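Local coordinates for mandelate racemase/muconate lactonizing enzyme-like protein (Roseovarius sp. TM1035, PDB 3RCY), which probably catalyses a magnesium-dependent reaction that begins with proton abstraction beside a substrate carboxylate, as in other members of the enolase superfamily, at residues R125-T130 against N331-E336; R160-V165 against I351-G356; F192-R197 against E227-L232; E293-A298 against V323-S328; H311-P316 against E336-P341. All blocks are in the same frame, centred on the assembly; numbering follows the deposited sequence.

In the fold
Following the chain from its N terminus, contact 1 opens first: strand 126-131 waits some 200 residues for strand 335-336, and the pairing closes the barrel sheet. Contact 2 opens at 160-165 and closes at 351-356, beyond the end of contact 1, so the two cross; they also touch, R127 NE lying 2.7 Å from T163 OG1. Contact 3, a short closure between helix 183-200 and the turn before strand 233-235, falls within both long loops, as does contact 4, which pairs helices 290-302 and 316-327. Contact 5 joins two loops following strands 307-308 and 335-336. It lies within contact 2, crosses contacts 1 and 4, and shares E336 with contact 1.

Contact 1: residues R125-T130 against N331-E336; sequences RIRAYT and NILMCE
C335 N donates to R127 O at 2.8 Å and Y129 N donates to C335 O at 3.1 Å, the ladder expected of parallel strands in which A128 pairs with C335 and Y129 with E336. R127 adds a solvent link, because its NH1 donates to a water that in turn donates to L333 O, both legs 3.1 Å. The rest of the R127 guanidinium is held by T163 at NE and by a salt bridge from NH2 to D205. With the arginine chain extended and M334 running alongside it, M334 CE sits 3.5 Å above the guanidinium plane, over its centre. Y396 of the second subunit makes a cation-pi contact with the same arginine. M334 also makes a Met-aromatic contact, its SD approaching Y129 CD1 obliquely at 3.4 Å. CG of Y129 sits between its backbone N and carbonyl carbon (chi1 80°), which turns the ring over the partner strand and brings E336 CA over one face, 3.8 Å from the ring centroid, in a CH-pi contact. Y129 OH bonds to K166 NZ, which also forms a salt bridge with E336 OE2. On the sheet face carrying A128 and C335, I126 CG2 packs on C335 SG at 3.8 Å. Strand 126-131 and strand 335-336 are the first and last strands of the barrel, and their parallel pairing closes the (beta/alpha)7-beta barrel of the enolase superfamily.

Contact 2: residues R160-V165 against I351-G356; sequences RGYTAV and IRVEGG
G161 and G356 both take positive phi, 100° and 82°, and the two turns bring their backbones together: G356 CA touches G161 O in a CA-H...O contact of 3.4 Å. At G161 this turn belongs to a Schellman motif that ends helix 147-159. The next residue, Y162, has chi1 -75°, with CG beside the backbone N; although its CB points away, the ring folds back and lays one face towards G356 CA. Its far end crosses V353 at about a right angle, V353 CG1 lying 3.5 Å from Y162 OH. The backbones are so close that there is no room for a side chain on either glycine. A beta carbon on G356 would fall 2.0 Å from G161 O, and one on G161 would strike G355 C.

No direct hydrogen bond spans the two segments; two waters do the joining. One donates to R160 O at 2.8 Å and accepts from G356 N at 2.7 Å. The other accepts from T163 N at 2.9 Å and donates to G356 O at 2.7 Å. G356 is thus gripped at both its amide and its carbonyl, and that carbonyl also accepts from A128 N of strand 126-131. The loop after helix 147-159 is in this way tied to the turn between strands 353-354 and 357-358. The joint therefore rests on glycine backbone shape and bridging water, with Y162 against V353 as its apolar component.

Contact 3: residues F192-R197 against E227-L232; sequences FCRKIR and EPYSPL
Y229 leaves its backbone with CB 3.7 Å from C193 CB, and the same cysteine carbon lies 3.6 Å from Y229 CG. Chi1 of -55° sets the ring beside its own backbone N and lays it flat along helix 183-200. CD1 then faces the helix backbone at R194 CA, CE1 meets R194 CB at 3.6 Å, and CZ and OH continue past that same CB. R194 N stands over one ring face near its rim, while P228 CB covers the opposite face. The R194 side chain runs alongside the tyrosine in the same direction, its guanidinium plane turned 59° from the ring.

The contact joins a helix of the barrel's outer layer to the 3-10 turn that leads from helix 216-226 into strand 233-235. Behind the ring, the carbonyl of Y229 is gripped side-on by R197, whose NH1 donates at 2.9 Å and NE at 3.3 Å to the one Y229 O, with that oxygen in the guanidinium plane. Bends at chi2 and chi3 turn this arginine tip towards the turn, and its NH2 is taken by G201 O and A204 O. A leucine in place of R197 would probably leave these three carbonyls without their shared donor and the turn freer to shift. A water accepts from R197 NH1 and donates to S230 O at 2.7 Å, while S230 OG bonds R221 of the second subunit.

Contact 4: residues E293-A298 against V323-S328; sequences EMKKVA and VHFAAS
F325 pushes its ring against one turn of the neighbouring helix, CE1 reaching M294 O at 3.3 Å and CZ meeting A298 CB at 3.9 Å. With CG opposite its backbone N (chi1 170°), F325 carries its ring from its own helix into the gap between the two, where K295 CA lies in the ring plane at its edge and M294 CB packs on CE1, also at 3.9 Å. K295 passes F325 in the opposite direction, its CD 4.0 Å from F325 CD1. Bends at chi2 and chi3 then curl its end towards S328, and NZ donates to S328 OG at 3.0 Å. S328 OG in turn donates to F325 O at 2.8 Å, beside the backbone bond from S328 N, which comes from the same face of that carbonyl. Helices 290-302 and 316-327 pack round the barrel; the axes of segments 293-298 and 323-327 lie 34° apart and 10.9 Å at closest approach. K295 NZ is also held by L118 O and by a salt bridge to E72 of the fourth subunit. An apolar ring is thus wedged between the helices and bordered by a directed lysine-to-serine-to-carbonyl chain, which joins the C-terminal end of helix 316-327 to a lysine shared with another subunit.

Contact 5: residues H311-P316 against E336-P341; sequences HLYAGP and ESIETP
E336 and H311 run side by side in the same direction, at the mouth of the barrel, where the loops following strands 307-308 and 335-336 lie next to each other. The histidine ring and the carboxylate are turned 87° apart, so they do not stack; OE1 of E336 comes obliquely to CD2 of H311 at 3.4 Å. The bound magnesium is about 4 Å from the H311 side chain, placing this pair beside the metal site. The same OE1 accepts from L312 N at 2.9 Å, a nearly straight bond at 171° that reaches the oxygen from above the carboxylate plane. E336 reaches that amide on an extended chain, CG opposite the backbone N (chi1 -166°). Farther along, the side chains of L312 and I338 cross obliquely, L312 CD2 touching I338 CG1 at 3.9 Å, whereas Y313 meets I338 at about a right angle, CD1 to CD1, also 3.9 Å. Replacing E336 by alanine is likely to leave L312 N without this acceptor and to cost K166 this carboxylate. One water, in the plane of the Y313 ring at its edge, donates to both L312 O and E336 OE2, each at 2.7 Å.

Contact 1: residues R125-T130 against N331-E336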
# COMPACT_ATOMS: atom_id res chain seq x y z
N ARG A 125 27.47 30.08 -10.76
CA ARG A 125 27.98 29.25 -11.85
C ARG A 125 27.18 27.94 -11.93
O ARG A 125 26.95 27.26 -10.91
CB ARG A 125 29.49 28.97 -11.70
CG ARG A 125 30.41 30.20 -11.81
CD ARG A 125 31.65 29.95 -12.69
NE ARG A 125 31.34 30.03 -14.12
CZ ARG A 125 32.20 29.77 -15.10
NH1 ARG A 125 31.80 29.87 -16.37
NH2 ARG A 125 33.46 29.41 -14.84
N ILE A 126 26.75 27.62 -13.15
CA ILE A 126 25.92 26.44 -13.39
C ILE A 126 26.77 25.33 -14.00
O ILE A 126 27.45 25.53 -15.00
CB ILE A 126 24.74 26.80 -14.33
CG1 ILE A 126 23.86 27.90 -13.69
CG2 ILE A 126 23.92 25.55 -14.67
CD1 ILE A 126 23.05 28.73 -14.69
N ARG A 127 26.75 24.16 -13.37
CA ARG A 127 27.46 23.00 -13.88
C ARG A 127 26.90 22.58 -15.24
O ARG A 127 25.69 22.42 -15.39
CB ARG A 127 27.33 21.86 -12.88
CG ARG A 127 28.22 20.68 -13.14
CD ARG A 127 28.09 19.66 -12.01
NE ARG A 127 28.84 18.45 -12.33
CZ ARG A 127 28.71 17.29 -11.70
NH1 ARG A 127 27.84 17.15 -10.70
NH2 ARG A 127 29.45 16.25 -12.08
N ALA A 128 27.79 22.41 -16.22
CA ALA A 128 27.38 22.00 -17.56
C ALA A 128 27.85 20.59 -17.88
O ALA A 128 28.80 20.08 -17.27
CB ALA A 128 27.94 22.98 -18.62
N TYR A 129 27.18 19.96 -18.84
CA TYR A 129 27.69 18.70 -19.39
C TYR A 129 27.42 18.64 -20.89
O TYR A 129 26.64 19.43 -21.43
CB TYR A 129 27.07 17.49 -18.69
CG TYR A 129 25.67 17.08 -19.13
CD1 TYR A 129 24.55 17.55 -18.45
CD2 TYR A 129 25.47 16.18 -20.19
CE1 TYR A 129 23.27 17.17 -18.81
CE2 TYR A 129 24.18 15.79 -20.57
CZ TYR A 129 23.09 16.29 -19.87
OH TYR A 129 21.81 15.92 -20.21
N THR A 130 28.05 17.67 -21.55
CA THR A 130 27.82 17.45 -22.97
C THR A 130 27.77 15.96 -23.29
O THR A 130 28.32 15.15 -22.54
CB THR A 130 28.91 18.18 -23.83
OG1 THR A 130 28.68 17.95 -25.23
CG2 THR A 130 30.31 17.71 -23.47
N ASN A 331 17.68 23.64 -6.52
CA ASN A 331 17.86 22.21 -6.82
C ASN A 331 18.30 21.92 -8.27
O ASN A 331 17.76 21.03 -8.93
CB ASN A 331 16.61 21.40 -6.42
CG ASN A 331 15.33 21.89 -7.11
OD1 ASN A 331 15.18 23.06 -7.42
ND2 ASN A 331 14.39 20.98 -7.33
N ILE A 332 19.27 22.68 -8.76
CA ILE A 332 19.87 22.43 -10.07
C ILE A 332 20.95 21.36 -9.94
O ILE A 332 21.78 21.43 -9.02
CB ILE A 332 20.50 23.72 -10.70
CG1 ILE A 332 21.04 23.46 -12.12
CG2 ILE A 332 21.63 24.28 -9.84
CD1 ILE A 332 19.99 23.00 -13.13
N LEU A 333 20.95 20.39 -10.85
CA LEU A 333 22.05 19.43 -10.94
C LEU A 333 23.07 19.91 -11.98
O LEU A 333 24.21 20.23 -11.64
CB LEU A 333 21.55 18.02 -11.27
CG LEU A 333 22.58 16.90 -11.53
CD1 LEU A 333 23.64 16.75 -10.41
CD2 LEU A 333 21.83 15.60 -11.74
N MET A 334 22.66 19.95 -13.24
CA MET A 334 23.53 20.41 -14.33
C MET A 334 22.71 20.75 -15.58
O MET A 334 21.54 20.36 -15.69
CB MET A 334 24.60 19.35 -14.65
CG MET A 334 24.05 17.97 -15.02
SD MET A 334 25.35 16.73 -15.28
CE MET A 334 25.84 16.33 -13.60
N CYS A 335 23.31 21.50 -16.51
CA CYS A 335 22.66 21.87 -17.77
C CYS A 335 23.32 21.22 -18.96
O CYS A 335 24.51 21.44 -19.22
CB CYS A 335 22.67 23.39 -17.97
SG CYS A 335 21.36 24.24 -17.09
N GLU A 336 22.56 20.42 -19.70
CA GLU A 336 23.00 19.87 -20.98
C GLU A 336 23.38 21.01 -21.92
O GLU A 336 22.68 22.01 -21.98
CB GLU A 336 21.87 19.03 -21.59
CG GLU A 336 22.28 18.13 -22.75
CD GLU A 336 21.24 17.03 -23.04
OE1 GLU A 336 20.08 17.15 -22.58
OE2 GLU A 336 21.60 16.04 -23.72
O HOH W 1 25.92 19.22 -9.31

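Contact 2: residues R160-V165 against I351-G356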
# COMPACT_ATOMS: atom_id res chain seq x y z
N ARG A 160 39.02 19.96 -21.04
CA ARG A 160 38.37 21.21 -21.32
C ARG A 160 37.53 21.68 -20.14
O ARG A 160 36.92 22.68 -20.24
CB ARG A 160 37.46 21.08 -22.55
CG ARG A 160 37.95 21.45 -23.95
CD ARG A 160 37.24 20.67 -25.11
NE ARG A 160 35.81 20.26 -24.96
CZ ARG A 160 35.22 19.26 -25.64
NH1 ARG A 160 33.87 19.11 -25.67
NH2 ARG A 160 35.97 18.42 -26.32
N GLY A 161 37.52 20.95 -19.04
CA GLY A 161 36.83 21.33 -17.82
C GLY A 161 35.46 20.72 -17.52
O GLY A 161 34.92 20.96 -16.44
N TYR A 162 34.90 19.95 -18.45
CA TYR A 162 33.62 19.27 -18.18
C TYR A 162 33.75 18.29 -17.01
O TYR A 162 34.75 17.56 -16.91
CB TYR A 162 33.08 18.56 -19.42
CG TYR A 162 32.49 19.53 -20.42
CD1 TYR A 162 31.19 20.00 -20.28
CD2 TYR A 162 33.25 19.99 -21.49
CE1 TYR A 162 30.64 20.90 -21.19
CE2 TYR A 162 32.73 20.89 -22.40
CZ TYR A 162 31.42 21.34 -22.24
OH TYR A 162 30.91 22.24 -23.15
N THR A 163 32.75 18.32 -16.13
CA THR A 163 32.73 17.47 -14.94
C THR A 163 31.73 16.32 -15.07
O THR A 163 31.46 15.59 -14.11
CB THR A 163 32.39 18.30 -13.68
OG1 THR A 163 31.08 18.87 -13.82
CG2 THR A 163 33.42 19.42 -13.47
N ALA A 164 31.17 16.16 -16.27
CA ALA A 164 30.24 15.07 -16.56
C ALA A 164 30.10 14.93 -18.06
O ALA A 164 30.12 15.93 -18.80
CB ALA A 164 28.86 15.32 -15.90
N VAL A 165 29.99 13.68 -18.52
CA VAL A 165 29.88 13.38 -19.94
C VAL A 165 28.79 12.34 -20.17
O VAL A 165 28.62 11.43 -19.36
CB VAL A 165 31.22 12.90 -20.56
CG1 VAL A 165 32.27 14.00 -20.49
CG2 VAL A 165 31.74 11.61 -19.89
N ILE A 351 26.10 33.70 -24.51
CA ILE A 351 26.23 32.81 -23.35
C ILE A 351 27.09 31.63 -23.77
O ILE A 351 26.86 31.05 -24.82
CB ILE A 351 24.84 32.29 -22.87
CG1 ILE A 351 23.86 33.45 -22.62
CG2 ILE A 351 24.99 31.45 -21.60
CD1 ILE A 351 22.41 33.00 -22.44
N ARG A 352 28.08 31.27 -22.94
CA ARG A 352 29.02 30.20 -23.28
C ARG A 352 29.36 29.31 -22.09
O ARG A 352 29.33 29.77 -20.94
CB ARG A 352 30.32 30.78 -23.86
CG ARG A 352 30.20 31.28 -25.29
CD ARG A 352 31.39 32.11 -25.69
NE ARG A 352 31.28 32.53 -27.07
CZ ARG A 352 31.95 33.55 -27.61
NH1 ARG A 352 32.78 34.28 -26.87
NH2 ARG A 352 31.76 33.84 -28.88
N VAL A 353 29.68 28.05 -22.37
CA VAL A 353 30.29 27.17 -21.37
C VAL A 353 31.77 27.54 -21.28
O VAL A 353 32.47 27.54 -22.28
CB VAL A 353 30.14 25.67 -21.73
CG1 VAL A 353 30.85 24.78 -20.70
CG2 VAL A 353 28.67 25.28 -21.84
N GLU A 354 32.23 27.87 -20.08
CA GLU A 354 33.64 28.19 -19.87
C GLU A 354 34.19 27.33 -18.73
O GLU A 354 33.70 27.39 -17.60
CB GLU A 354 33.82 29.70 -19.62
CG GLU A 354 33.41 30.53 -20.84
CD GLU A 354 33.50 32.03 -20.64
OE1 GLU A 354 33.44 32.51 -19.48
OE2 GLU A 354 33.62 32.74 -21.67
N GLY A 355 35.19 26.50 -19.04
CA GLY A 355 35.77 25.57 -18.07
C GLY A 355 34.75 24.67 -17.40
O GLY A 355 34.82 24.44 -16.19
N GLY A 356 33.79 24.18 -18.18
CA GLY A 356 32.75 23.27 -17.70
C GLY A 356 31.57 23.91 -16.98
O GLY A 356 30.71 23.20 -16.46
O HOH W 2 34.47 23.97 -20.83
O HOH W 3 30.98 20.59 -15.89

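Contact 3: residues F192-R197 against E227-L232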
# COMPACT_ATOMS: atom_id res chain seq x y z
N PHE A 192 32.01 0.60 -22.78
CA PHE A 192 31.96 2.07 -22.75
C PHE A 192 32.20 2.62 -21.33
O PHE A 192 33.06 3.48 -21.14
CB PHE A 192 30.61 2.60 -23.27
CG PHE A 192 30.61 2.97 -24.74
CD1 PHE A 192 30.78 2.00 -25.73
CD2 PHE A 192 30.38 4.29 -25.13
CE1 PHE A 192 30.75 2.34 -27.09
CE2 PHE A 192 30.35 4.65 -26.48
CZ PHE A 192 30.54 3.67 -27.47
N CYS A 193 31.43 2.14 -20.36
CA CYS A 193 31.56 2.62 -18.98
C CYS A 193 32.97 2.36 -18.44
O CYS A 193 33.56 3.25 -17.84
CB CYS A 193 30.52 1.98 -18.06
SG CYS A 193 28.84 2.57 -18.32
N ARG A 194 33.49 1.16 -18.67
CA ARG A 194 34.82 0.79 -18.19
C ARG A 194 35.91 1.71 -18.78
O ARG A 194 36.74 2.25 -18.04
CB ARG A 194 35.13 -0.69 -18.50
CG ARG A 194 36.54 -1.15 -18.10
CD ARG A 194 36.78 -2.65 -18.32
NE ARG A 194 36.49 -3.12 -19.68
CZ ARG A 194 37.38 -3.16 -20.68
NH1 ARG A 194 38.64 -2.75 -20.49
NH2 ARG A 194 37.01 -3.61 -21.88
N LYS A 195 35.89 1.88 -20.10
CA LYS A 195 36.91 2.68 -20.79
C LYS A 195 36.77 4.18 -20.54
O LYS A 195 37.78 4.88 -20.40
CB LYS A 195 36.94 2.35 -22.29
CG LYS A 195 37.45 0.93 -22.56
CD LYS A 195 37.62 0.63 -24.03
CE LYS A 195 38.19 -0.77 -24.19
NZ LYS A 195 38.33 -1.16 -25.62
N ILE A 196 35.54 4.67 -20.46
CA ILE A 196 35.31 6.08 -20.15
C ILE A 196 35.69 6.39 -18.70
O ILE A 196 36.35 7.40 -18.44
CB ILE A 196 33.86 6.54 -20.51
CG1 ILE A 196 33.66 6.48 -22.04
CG2 ILE A 196 33.59 7.98 -20.02
CD1 ILE A 196 32.19 6.47 -22.49
N ARG A 197 35.32 5.51 -17.76
CA ARG A 197 35.74 5.67 -16.36
C ARG A 197 37.27 5.65 -16.25
O ARG A 197 37.86 6.46 -15.53
CB ARG A 197 35.10 4.61 -15.45
CG ARG A 197 35.63 4.59 -13.99
CD ARG A 197 35.32 5.90 -13.26
NE ARG A 197 33.89 6.01 -13.00
CZ ARG A 197 33.23 7.16 -12.86
NH1 ARG A 197 31.92 7.13 -12.61
NH2 ARG A 197 33.85 8.33 -12.97
N GLU A 227 26.18 -0.87 -13.20
CA GLU A 227 26.32 -0.44 -11.79
C GLU A 227 27.76 -0.29 -11.27
O GLU A 227 28.05 0.69 -10.58
CB GLU A 227 25.52 -1.36 -10.85
CG GLU A 227 24.05 -1.00 -10.80
CD GLU A 227 23.20 -2.05 -10.10
OE1 GLU A 227 23.74 -2.93 -9.40
OE2 GLU A 227 21.96 -1.96 -10.24
N PRO A 228 28.67 -1.24 -11.59
CA PRO A 228 30.03 -1.14 -11.03
C PRO A 228 30.83 0.11 -11.42
O PRO A 228 31.85 0.40 -10.79
CB PRO A 228 30.74 -2.40 -11.57
CG PRO A 228 29.62 -3.35 -11.87
CD PRO A 228 28.51 -2.48 -12.38
N TYR A 229 30.37 0.86 -12.42
CA TYR A 229 31.11 2.02 -12.91
C TYR A 229 30.60 3.32 -12.31
O TYR A 229 31.06 4.41 -12.67
CB TYR A 229 31.16 2.02 -14.45
CG TYR A 229 31.73 0.71 -14.89
CD1 TYR A 229 33.11 0.48 -14.86
CD2 TYR A 229 30.89 -0.35 -15.23
CE1 TYR A 229 33.63 -0.77 -15.21
CE2 TYR A 229 31.40 -1.58 -15.59
CZ TYR A 229 32.77 -1.78 -15.57
OH TYR A 229 33.26 -3.02 -15.92
N SER A 230 29.67 3.17 -11.37
CA SER A 230 29.06 4.28 -10.64
C SER A 230 28.56 5.42 -11.56
O SER A 230 28.89 6.59 -11.34
CB SER A 230 30.04 4.81 -9.57
OG SER A 230 29.39 5.79 -8.76
N PRO A 231 27.76 5.08 -12.58
CA PRO A 231 27.19 6.17 -13.39
C PRO A 231 26.30 7.09 -12.54
O PRO A 231 25.60 6.61 -11.64
CB PRO A 231 26.35 5.44 -14.44
CG PRO A 231 26.06 4.10 -13.85
CD PRO A 231 27.24 3.76 -13.00
N LEU A 232 26.36 8.39 -12.80
CA LEU A 232 25.59 9.36 -12.02
C LEU A 232 24.09 9.23 -12.27
O LEU A 232 23.29 9.40 -11.35
CB LEU A 232 26.09 10.79 -12.29
CG LEU A 232 25.46 11.94 -11.48
CD1 LEU A 232 26.43 13.08 -11.35
CD2 LEU A 232 24.15 12.44 -12.11
O HOH W 4 29.64 8.99 -12.35

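Contact 4: residues E293-A298 against V323-S328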
# COMPACT_ATOMS: atom_id res chain seq x y z
N GLU A 293 6.11 27.28 -15.95
CA GLU A 293 5.60 25.93 -15.69
C GLU A 293 6.71 25.04 -15.11
O GLU A 293 6.49 24.28 -14.16
CB GLU A 293 4.98 25.34 -16.97
CG GLU A 293 4.46 23.91 -16.86
CD GLU A 293 3.14 23.78 -16.10
OE1 GLU A 293 2.63 24.78 -15.55
OE2 GLU A 293 2.62 22.66 -16.08
N MET A 294 7.92 25.16 -15.66
CA MET A 294 9.05 24.39 -15.15
C MET A 294 9.55 24.85 -13.78
O MET A 294 10.13 24.04 -13.04
CB MET A 294 10.17 24.29 -16.19
CG MET A 294 9.83 23.35 -17.36
SD MET A 294 9.23 21.73 -16.82
CE MET A 294 7.45 21.94 -16.87
N LYS A 295 9.33 26.12 -13.43
CA LYS A 295 9.56 26.59 -12.05
C LYS A 295 8.63 25.87 -11.07
O LYS A 295 9.03 25.51 -9.95
CB LYS A 295 9.40 28.12 -11.94
CG LYS A 295 10.58 28.95 -12.47
CD LYS A 295 11.82 28.90 -11.55
CE LYS A 295 11.64 29.70 -10.26
NZ LYS A 295 12.94 29.83 -9.50
N LYS A 296 7.39 25.67 -11.48
CA LYS A 296 6.44 24.89 -10.69
C LYS A 296 6.96 23.47 -10.48
O LYS A 296 6.93 22.96 -9.35
CB LYS A 296 5.05 24.89 -11.36
CG LYS A 296 4.40 26.28 -11.43
CD LYS A 296 2.94 26.19 -11.90
CE LYS A 296 2.22 27.55 -11.80
NZ LYS A 296 0.86 27.52 -12.47
N VAL A 297 7.46 22.85 -11.55
CA VAL A 297 8.02 21.50 -11.46
C VAL A 297 9.27 21.45 -10.58
O VAL A 297 9.42 20.51 -9.79
CB VAL A 297 8.28 20.89 -12.87
CG1 VAL A 297 9.02 19.56 -12.77
CG2 VAL A 297 6.96 20.69 -13.58
N ALA A 298 10.14 22.45 -10.71
CA ALA A 298 11.34 22.54 -9.86
C ALA A 298 10.99 22.54 -8.38
O ALA A 298 11.67 21.88 -7.58
CB ALA A 298 12.18 23.78 -10.23
N VAL A 323 19.33 28.20 -18.99
CA VAL A 323 20.33 28.84 -18.14
C VAL A 323 19.69 29.78 -17.12
O VAL A 323 20.03 29.73 -15.93
CB VAL A 323 21.43 29.54 -18.99
CG1 VAL A 323 22.32 30.43 -18.11
CG2 VAL A 323 22.27 28.49 -19.72
N HIS A 324 18.76 30.62 -17.57
CA HIS A 324 18.03 31.50 -16.64
C HIS A 324 17.20 30.72 -15.61
O HIS A 324 17.16 31.08 -14.42
CB HIS A 324 17.15 32.47 -17.43
CG HIS A 324 17.95 33.54 -18.10
ND1 HIS A 324 18.32 34.70 -17.46
CD2 HIS A 324 18.52 33.58 -19.33
CE1 HIS A 324 19.05 35.43 -18.28
NE2 HIS A 324 19.20 34.77 -19.41
N PHE A 325 16.54 29.67 -16.08
CA PHE A 325 15.80 28.76 -15.22
C PHE A 325 16.73 28.17 -14.16
O PHE A 325 16.47 28.28 -12.96
CB PHE A 325 15.16 27.65 -16.08
CG PHE A 325 14.57 26.51 -15.28
CD1 PHE A 325 13.46 26.70 -14.46
CD2 PHE A 325 15.12 25.23 -15.38
CE1 PHE A 325 12.92 25.64 -13.74
CE2 PHE A 325 14.57 24.16 -14.66
CZ PHE A 325 13.47 24.37 -13.83
N ALA A 326 17.83 27.57 -14.63
CA ALA A 326 18.84 26.95 -13.75
C ALA A 326 19.46 27.92 -12.75
O ALA A 326 19.72 27.55 -11.61
CB ALA A 326 19.92 26.31 -14.59
N ALA A 327 19.71 29.16 -13.19
CA ALA A 327 20.31 30.19 -12.32
C ALA A 327 19.45 30.49 -11.09
O ALA A 327 19.97 30.90 -10.04
CB ALA A 327 20.55 31.46 -13.10
N SER A 328 18.14 30.24 -11.21
CA SER A 328 17.15 30.68 -10.21
C SER A 328 16.66 29.59 -9.26
O SER A 328 15.88 29.88 -8.34
CB SER A 328 15.94 31.28 -10.93
OG SER A 328 15.14 30.26 -11.51

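Contact 5: residues H311-P316 against E336-P341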
# COMPACT_ATOMS: atom_id res chain seq x y z
N HIS A 311 16.95 19.64 -20.28
CA HIS A 311 17.32 18.97 -21.52
C HIS A 311 17.74 19.96 -22.59
O HIS A 311 17.16 21.04 -22.71
CB HIS A 311 16.11 18.18 -22.05
CG HIS A 311 16.37 17.45 -23.34
ND1 HIS A 311 16.01 17.95 -24.57
CD2 HIS A 311 16.98 16.26 -23.58
CE1 HIS A 311 16.35 17.10 -25.51
NE2 HIS A 311 16.94 16.06 -24.94
N LEU A 312 18.75 19.58 -23.38
CA LEU A 312 19.05 20.30 -24.61
C LEU A 312 19.46 19.37 -25.74
O LEU A 312 20.56 18.81 -25.73
CB LEU A 312 20.14 21.38 -24.41
CG LEU A 312 20.35 22.23 -25.68
CD1 LEU A 312 19.24 23.28 -25.87
CD2 LEU A 312 21.72 22.89 -25.72
N TYR A 313 18.57 19.18 -26.70
CA TYR A 313 19.00 18.71 -28.01
C TYR A 313 18.31 19.57 -29.04
O TYR A 313 17.43 19.12 -29.77
CB TYR A 313 18.75 17.20 -28.24
CG TYR A 313 19.69 16.69 -29.31
CD1 TYR A 313 21.06 16.59 -29.07
CD2 TYR A 313 19.22 16.36 -30.59
CE1 TYR A 313 21.94 16.15 -30.05
CE2 TYR A 313 20.09 15.91 -31.58
CZ TYR A 313 21.45 15.81 -31.31
OH TYR A 313 22.34 15.39 -32.27
N ALA A 314 18.71 20.84 -29.06
CA ALA A 314 18.05 21.87 -29.83
C ALA A 314 18.98 23.08 -29.88
O ALA A 314 20.17 22.96 -29.60
CB ALA A 314 16.71 22.22 -29.18
N GLY A 315 18.43 24.25 -30.21
CA GLY A 315 19.25 25.44 -30.43
C GLY A 315 19.59 26.22 -29.17
O GLY A 315 19.17 25.85 -28.06
N PRO A 316 20.37 27.30 -29.34
CA PRO A 316 20.90 28.10 -28.23
C PRO A 316 19.86 29.00 -27.57
O PRO A 316 20.12 29.54 -26.49
CB PRO A 316 21.97 28.95 -28.92
CG PRO A 316 21.48 29.09 -30.33
CD PRO A 316 20.88 27.76 -30.64
N GLU A 336 22.56 20.42 -19.70
CA GLU A 336 23.00 19.87 -20.98
C GLU A 336 23.38 21.01 -21.92
O GLU A 336 22.68 22.01 -21.98
CB GLU A 336 21.87 19.03 -21.59
CG GLU A 336 22.28 18.13 -22.75
CD GLU A 336 21.24 17.03 -23.04
OE1 GLU A 336 20.08 17.15 -22.58
OE2 GLU A 336 21.60 16.04 -23.72
N SER A 337 24.49 20.85 -22.64
CA SER A 337 25.00 21.88 -23.54
C SER A 337 25.56 21.27 -24.82
O SER A 337 26.02 20.12 -24.84
CB SER A 337 26.07 22.73 -22.83
OG SER A 337 25.60 23.21 -21.58
N ILE A 338 25.51 22.05 -25.90
CA ILE A 338 26.03 21.62 -27.20
C ILE A 338 26.93 22.72 -27.74
O ILE A 338 26.48 23.86 -27.97
CB ILE A 338 24.89 21.30 -28.22
CG1 ILE A 338 23.87 20.32 -27.62
CG2 ILE A 338 25.49 20.75 -29.53
CD1 ILE A 338 22.64 20.06 -28.51
N GLU A 339 28.20 22.39 -27.93
CA GLU A 339 29.17 23.37 -28.41
C GLU A 339 29.42 23.17 -29.91
O GLU A 339 30.11 22.24 -30.30
CB GLU A 339 30.47 23.23 -27.63
CG GLU A 339 31.37 24.46 -27.68
CD GLU A 339 32.80 24.17 -27.21
OE1 GLU A 339 33.03 23.08 -26.62
OE2 GLU A 339 33.69 25.02 -27.44
N THR A 340 28.85 24.05 -30.73
CA THR A 340 29.11 24.06 -32.17
C THR A 340 29.26 25.49 -32.64
O THR A 340 28.73 26.41 -31.99
CB THR A 340 28.00 23.35 -33.02
OG1 THR A 340 26.83 24.18 -33.09
CG2 THR A 340 27.65 21.97 -32.48
N PRO A 341 29.98 25.71 -33.76
CA PRO A 341 30.08 27.07 -34.30
C PRO A 341 28.70 27.70 -34.55
O PRO A 341 28.51 28.88 -34.28
CB PRO A 341 30.86 26.88 -35.61
CG PRO A 341 31.66 25.64 -35.39
CD PRO A 341 30.77 24.75 -34.56
O HOH W 5 22.72 17.12 -25.87